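Naphthalene dioxygenase large subunit (Rhodococcus sp., PDB 2B1X) is the large subunit of a Rieske-type non-haem iron dioxygenase, carrying a [2Fe-2S] cluster in one domain and a mononuclear iron in the other. Local coordinates at residues Leu188-Asn202 against Gly330-Lys344. Numbering follows the deposited sequence.
Sequences LQVVGAPQRWVIDAN and GPDKMEVMSFFLVEK
Arg196 and Glu335 meet on one face of an antiparallel strand pair, the arginine gripping side-on: NE and NH2 both donate to Glu335 OE2, at 2.8 and 2.9 Å, with the oxygen in the guanidinium plane. A bend at chi3 (51°) swings that group round to the acid, NH2 also bridges to Asp127 of a neighbouring small subunit, and Met337 SD, soft and apolar, covers one guanidinium face. On the other face Val336 packs against the Trp197 ring, its CB 3.7 Å from the centroid of the six-membered ring, a CH-pi contact in which the branched side chain spreads over the broad aromatic. Val336 CG2 also presses tightly on Ile199 CD1 (3.5 Å). Farther along, back on the Arg196 side, Pro194 CB sits over the centre of the Phe339 ring, 3.6 Å from its centroid.

Paired backbone bonds join Gln195 to Ser338, Trp197 to Val336 and Ile199 to Met334. Between Val190 and Gln195 the register slips by two residues, and a water bridges the break, accepting from Phe340 N and donating to Val191 O and Ala193 O. Beyond it, Val191 N donates to Phe340 O and Gln189 pairs with Val342. At the opposite end the Asn202 amide serves twice: ND2 donates to Pro331 O (2.8 Å), OD1 accepts from Lys204 NZ.

Strand 188-199 edges the catalytic-domain sheet within this chain, Arg196 and Val198 bonding by backbone to a small subunit; 333-343 pairs in turn with 318-330. Helix 348-361 touches Gln195 and Phe340, helix 369-382 Ile199 and Ala201.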
# COMPACT_ATOMS: atom_id res chain seq x y z
N LEU A 188 -8.74 -14.82 -37.07
CA LEU A 188 -9.30 -14.22 -35.87
C LEU A 188 -8.87 -12.77 -35.71
O LEU A 188 -7.78 -12.38 -36.14
CB LEU A 188 -8.76 -14.99 -34.66
CG LEU A 188 -9.59 -15.97 -33.83
CD1 LEU A 188 -10.95 -16.35 -34.40
CD2 LEU A 188 -8.75 -17.19 -33.50
N GLN A 189 -9.74 -11.97 -35.08
CA GLN A 189 -9.36 -10.63 -34.65
C GLN A 189 -9.64 -10.46 -33.16
O GLN A 189 -10.69 -10.85 -32.68
CB GLN A 189 -10.07 -9.55 -35.44
CG GLN A 189 -11.57 -9.50 -35.28
CD GLN A 189 -12.25 -8.44 -36.19
OE1 GLN A 189 -13.48 -8.42 -36.31
NE2 GLN A 189 -11.44 -7.57 -36.81
N VAL A 190 -8.67 -9.90 -32.44
CA VAL A 190 -8.92 -9.42 -31.08
C VAL A 190 -9.80 -8.19 -31.27
O VAL A 190 -9.50 -7.34 -32.10
CB VAL A 190 -7.59 -9.00 -30.35
CG1 VAL A 190 -7.87 -8.12 -29.12
CG2 VAL A 190 -6.79 -10.21 -29.98
N VAL A 191 -10.88 -8.09 -30.50
CA VAL A 191 -11.72 -6.90 -30.59
C VAL A 191 -11.36 -5.89 -29.54
O VAL A 191 -11.45 -6.16 -28.35
CB VAL A 191 -13.24 -7.21 -30.53
CG1 VAL A 191 -14.04 -5.93 -30.66
CG2 VAL A 191 -13.61 -8.14 -31.64
N GLY A 192 -10.91 -4.72 -29.99
CA GLY A 192 -10.46 -3.66 -29.11
C GLY A 192 -9.15 -3.96 -28.41
O GLY A 192 -8.09 -3.99 -29.02
N ALA A 193 -9.24 -4.17 -27.11
CA ALA A 193 -8.08 -4.37 -26.26
C ALA A 193 -8.49 -5.38 -25.18
O ALA A 193 -9.67 -5.66 -25.00
CB ALA A 193 -7.67 -3.05 -25.63
N PRO A 194 -7.53 -5.95 -24.48
CA PRO A 194 -7.86 -6.81 -23.34
C PRO A 194 -8.37 -5.99 -22.15
O PRO A 194 -7.96 -4.83 -21.95
CB PRO A 194 -6.53 -7.48 -23.03
CG PRO A 194 -5.48 -6.46 -23.51
CD PRO A 194 -6.06 -5.87 -24.72
N GLN A 195 -9.31 -6.56 -21.41
CA GLN A 195 -9.59 -6.07 -20.06
C GLN A 195 -8.39 -6.45 -19.23
O GLN A 195 -7.93 -7.59 -19.29
CB GLN A 195 -10.80 -6.82 -19.46
CG GLN A 195 -12.13 -6.63 -20.18
CD GLN A 195 -13.22 -7.52 -19.54
OE1 GLN A 195 -12.91 -8.39 -18.73
NE2 GLN A 195 -14.46 -7.31 -19.93
N ARG A 196 -7.89 -5.50 -18.43
CA ARG A 196 -6.78 -5.75 -17.51
C ARG A 196 -7.12 -5.32 -16.09
O ARG A 196 -7.50 -4.17 -15.85
CB ARG A 196 -5.54 -5.02 -18.00
CG ARG A 196 -5.07 -5.51 -19.40
CD ARG A 196 -3.94 -4.71 -19.99
NE ARG A 196 -2.80 -4.57 -19.06
CZ ARG A 196 -1.67 -3.91 -19.32
NH1 ARG A 196 -1.49 -3.28 -20.49
NH2 ARG A 196 -0.71 -3.84 -18.39
N TRP A 197 -7.03 -6.24 -15.15
CA TRP A 197 -7.34 -5.89 -13.76
C TRP A 197 -6.52 -6.80 -12.86
O TRP A 197 -6.02 -7.84 -13.33
CB TRP A 197 -8.86 -5.96 -13.48
CG TRP A 197 -9.44 -7.37 -13.33
CD1 TRP A 197 -9.75 -8.02 -12.15
CD2 TRP A 197 -9.78 -8.28 -14.38
NE1 TRP A 197 -10.27 -9.27 -12.42
CE2 TRP A 197 -10.28 -9.46 -13.77
CE3 TRP A 197 -9.70 -8.24 -15.78
CZ2 TRP A 197 -10.72 -10.58 -14.52
CZ3 TRP A 197 -10.15 -9.36 -16.52
CH2 TRP A 197 -10.64 -10.49 -15.88
N VAL A 198 -6.42 -6.42 -11.58
CA VAL A 198 -5.58 -7.10 -10.58
C VAL A 198 -6.39 -7.98 -9.61
O VAL A 198 -7.37 -7.52 -9.05
CB VAL A 198 -4.78 -6.06 -9.79
CG1 VAL A 198 -3.99 -6.70 -8.62
CG2 VAL A 198 -3.85 -5.29 -10.74
N ILE A 199 -5.98 -9.24 -9.45
CA ILE A 199 -6.65 -10.16 -8.53
C ILE A 199 -5.56 -10.53 -7.52
O ILE A 199 -4.45 -10.89 -7.91
CB ILE A 199 -7.20 -11.45 -9.27
CG1 ILE A 199 -8.32 -11.12 -10.27
CG2 ILE A 199 -7.78 -12.45 -8.24
CD1 ILE A 199 -8.82 -12.40 -11.05
N ASP A 200 -5.87 -10.44 -6.23
CA ASP A 200 -4.95 -10.87 -5.19
C ASP A 200 -4.93 -12.41 -5.06
O ASP A 200 -5.33 -12.96 -4.03
CB ASP A 200 -5.25 -10.15 -3.85
CG ASP A 200 -6.76 -10.10 -3.51
OD1 ASP A 200 -7.62 -10.21 -4.44
OD2 ASP A 200 -7.17 -9.93 -2.33
N ALA A 201 -4.50 -13.10 -6.14
CA ALA A 201 -4.35 -14.56 -6.16
C ALA A 201 -3.07 -14.93 -6.91
O ALA A 201 -2.54 -14.16 -7.73
CB ALA A 201 -5.55 -15.20 -6.89
N ASN A 202 -2.57 -16.14 -6.67
CA ASN A 202 -1.44 -16.63 -7.45
C ASN A 202 -1.93 -16.99 -8.86
O ASN A 202 -3.03 -17.57 -9.03
CB ASN A 202 -0.78 -17.84 -6.79
CG ASN A 202 0.55 -18.20 -7.44
OD1 ASN A 202 0.63 -19.13 -8.21
ND2 ASN A 202 1.58 -17.45 -7.12
N GLY A 330 3.20 -11.25 -8.16
CA GLY A 330 3.89 -11.65 -6.93
C GLY A 330 3.30 -12.99 -6.49
O GLY A 330 2.43 -13.56 -7.23
N PRO A 331 3.76 -13.52 -5.36
CA PRO A 331 3.28 -14.82 -4.86
C PRO A 331 1.75 -14.79 -4.68
O PRO A 331 1.05 -15.83 -4.87
CB PRO A 331 3.97 -14.96 -3.50
CG PRO A 331 4.44 -13.55 -3.16
CD PRO A 331 4.77 -12.89 -4.46
N ASP A 332 1.24 -13.59 -4.36
CA ASP A 332 -0.16 -13.50 -4.00
C ASP A 332 -0.95 -12.51 -4.84
O ASP A 332 -1.99 -12.02 -4.42
CB ASP A 332 -0.32 -13.18 -2.51
CG ASP A 332 0.39 -11.94 -2.12
OD1 ASP A 332 0.94 -11.24 -3.03
OD2 ASP A 332 0.50 -11.61 -0.91
N LYS A 333 -0.45 -12.25 -6.05
CA LYS A 333 -1.05 -11.22 -6.88
C LYS A 333 -0.88 -11.50 -8.37
O LYS A 333 0.16 -11.96 -8.81
CB LYS A 333 -0.42 -9.87 -6.49
CG LYS A 333 -1.21 -8.63 -6.94
CD LYS A 333 -0.46 -7.34 -6.53
CE LYS A 333 -1.07 -6.09 -7.15
NZ LYS A 333 -0.41 -4.78 -6.67
N MET A 334 -1.92 -11.28 -9.16
CA MET A 334 -1.74 -11.41 -10.59
C MET A 334 -2.53 -10.32 -11.31
O MET A 334 -3.42 -9.71 -10.72
CB MET A 334 -2.15 -12.82 -11.04
CG MET A 334 -3.69 -13.09 -10.92
SD MET A 334 -4.21 -14.45 -12.02
CE MET A 334 -5.47 -15.21 -11.00
N GLU A 335 -2.21 -10.10 -12.59
CA GLU A 335 -3.00 -9.20 -13.44
C GLU A 335 -3.59 -10.08 -14.53
O GLU A 335 -2.84 -10.76 -15.23
CB GLU A 335 -2.14 -8.08 -14.04
CG GLU A 335 -2.85 -7.09 -14.99
CD GLU A 335 -1.96 -5.92 -15.41
OE1 GLU A 335 -0.92 -5.66 -14.78
OE2 GLU A 335 -2.28 -5.22 -16.38
N VAL A 336 -4.92 -10.13 -14.62
CA VAL A 336 -5.57 -10.85 -15.70
C VAL A 336 -5.56 -9.93 -16.91
O VAL A 336 -5.76 -8.72 -16.76
CB VAL A 336 -7.01 -11.25 -15.37
CG1 VAL A 336 -7.64 -12.13 -16.53
CG2 VAL A 336 -7.09 -11.99 -14.03
N MET A 337 -5.24 -10.49 -18.07
CA MET A 337 -5.47 -9.82 -19.38
C MET A 337 -6.42 -10.69 -20.17
O MET A 337 -6.00 -11.74 -20.66
CB MET A 337 -4.16 -9.59 -20.14
CG MET A 337 -3.06 -8.98 -19.20
SD MET A 337 -1.74 -8.18 -20.11
CE MET A 337 -0.56 -7.81 -18.75
N SER A 338 -7.68 -10.27 -20.32
CA SER A 338 -8.70 -11.09 -20.96
C SER A 338 -9.09 -10.54 -22.34
O SER A 338 -9.59 -9.42 -22.45
CB SER A 338 -9.94 -11.22 -20.08
OG SER A 338 -10.87 -12.06 -20.74
N PHE A 339 -8.80 -11.32 -23.37
CA PHE A 339 -9.03 -10.91 -24.76
C PHE A 339 -10.28 -11.58 -25.29
O PHE A 339 -10.52 -12.76 -25.01
CB PHE A 339 -7.85 -11.37 -25.63
CG PHE A 339 -6.50 -10.81 -25.22
CD1 PHE A 339 -5.75 -11.37 -24.18
CD2 PHE A 339 -5.93 -9.75 -25.95
CE1 PHE A 339 -4.47 -10.87 -23.83
CE2 PHE A 339 -4.66 -9.25 -25.66
CZ PHE A 339 -3.92 -9.79 -24.58
N PHE A 340 -11.09 -10.84 -26.04
CA PHE A 340 -12.20 -11.43 -26.79
C PHE A 340 -11.81 -11.49 -28.26
O PHE A 340 -11.32 -10.49 -28.81
CB PHE A 340 -13.49 -10.61 -26.60
CG PHE A 340 -14.59 -10.97 -27.58
CD1 PHE A 340 -15.34 -12.14 -27.40
CD2 PHE A 340 -14.85 -10.17 -28.68
CE1 PHE A 340 -16.35 -12.50 -28.30
CE2 PHE A 340 -15.87 -10.52 -29.61
CZ PHE A 340 -16.62 -11.69 -29.41
N LEU A 341 -12.02 -12.65 -28.90
CA LEU A 341 -11.66 -12.81 -30.30
C LEU A 341 -12.83 -13.33 -31.10
O LEU A 341 -13.68 -14.04 -30.57
CB LEU A 341 -10.47 -13.77 -30.48
CG LEU A 341 -9.11 -13.33 -29.88
CD1 LEU A 341 -9.04 -13.69 -28.46
CD2 LEU A 341 -7.96 -14.00 -30.65
N VAL A 342 -12.89 -12.98 -32.38
CA VAL A 342 -13.95 -13.47 -33.28
C VAL A 342 -13.40 -13.47 -34.71
O VAL A 342 -12.48 -12.69 -35.05
CB VAL A 342 -15.27 -12.65 -33.12
CG1 VAL A 342 -15.10 -11.19 -33.61
CG2 VAL A 342 -16.50 -13.36 -33.77
N GLU A 343 -13.93 -14.36 -35.54
CA GLU A 343 -13.46 -14.51 -36.91
C GLU A 343 -13.73 -13.20 -37.63
O GLU A 343 -14.83 -12.66 -37.51
CB GLU A 343 -14.19 -15.67 -37.59
CG GLU A 343 -13.68 -17.06 -37.19
CD GLU A 343 -14.17 -17.58 -35.83
OE1 GLU A 343 -13.67 -18.66 -35.42
OE2 GLU A 343 -15.03 -16.95 -35.15
N LYS A 344 -12.71 -12.66 -38.32
CA LYS A 344 -12.84 -11.38 -39.02
C LYS A 344 -14.04 -11.33 -39.96
O LYS A 344 -14.68 -10.28 -40.10
CB LYS A 344 -11.57 -11.03 -39.80
CG LYS A 344 -10.34 -10.67 -38.94
CD LYS A 344 -9.10 -10.44 -39.82
CE LYS A 344 -7.84 -10.33 -38.97
NZ LYS A 344 -7.14 -11.66 -38.78
O HOH W 1 -10.50 -8.11 -26.28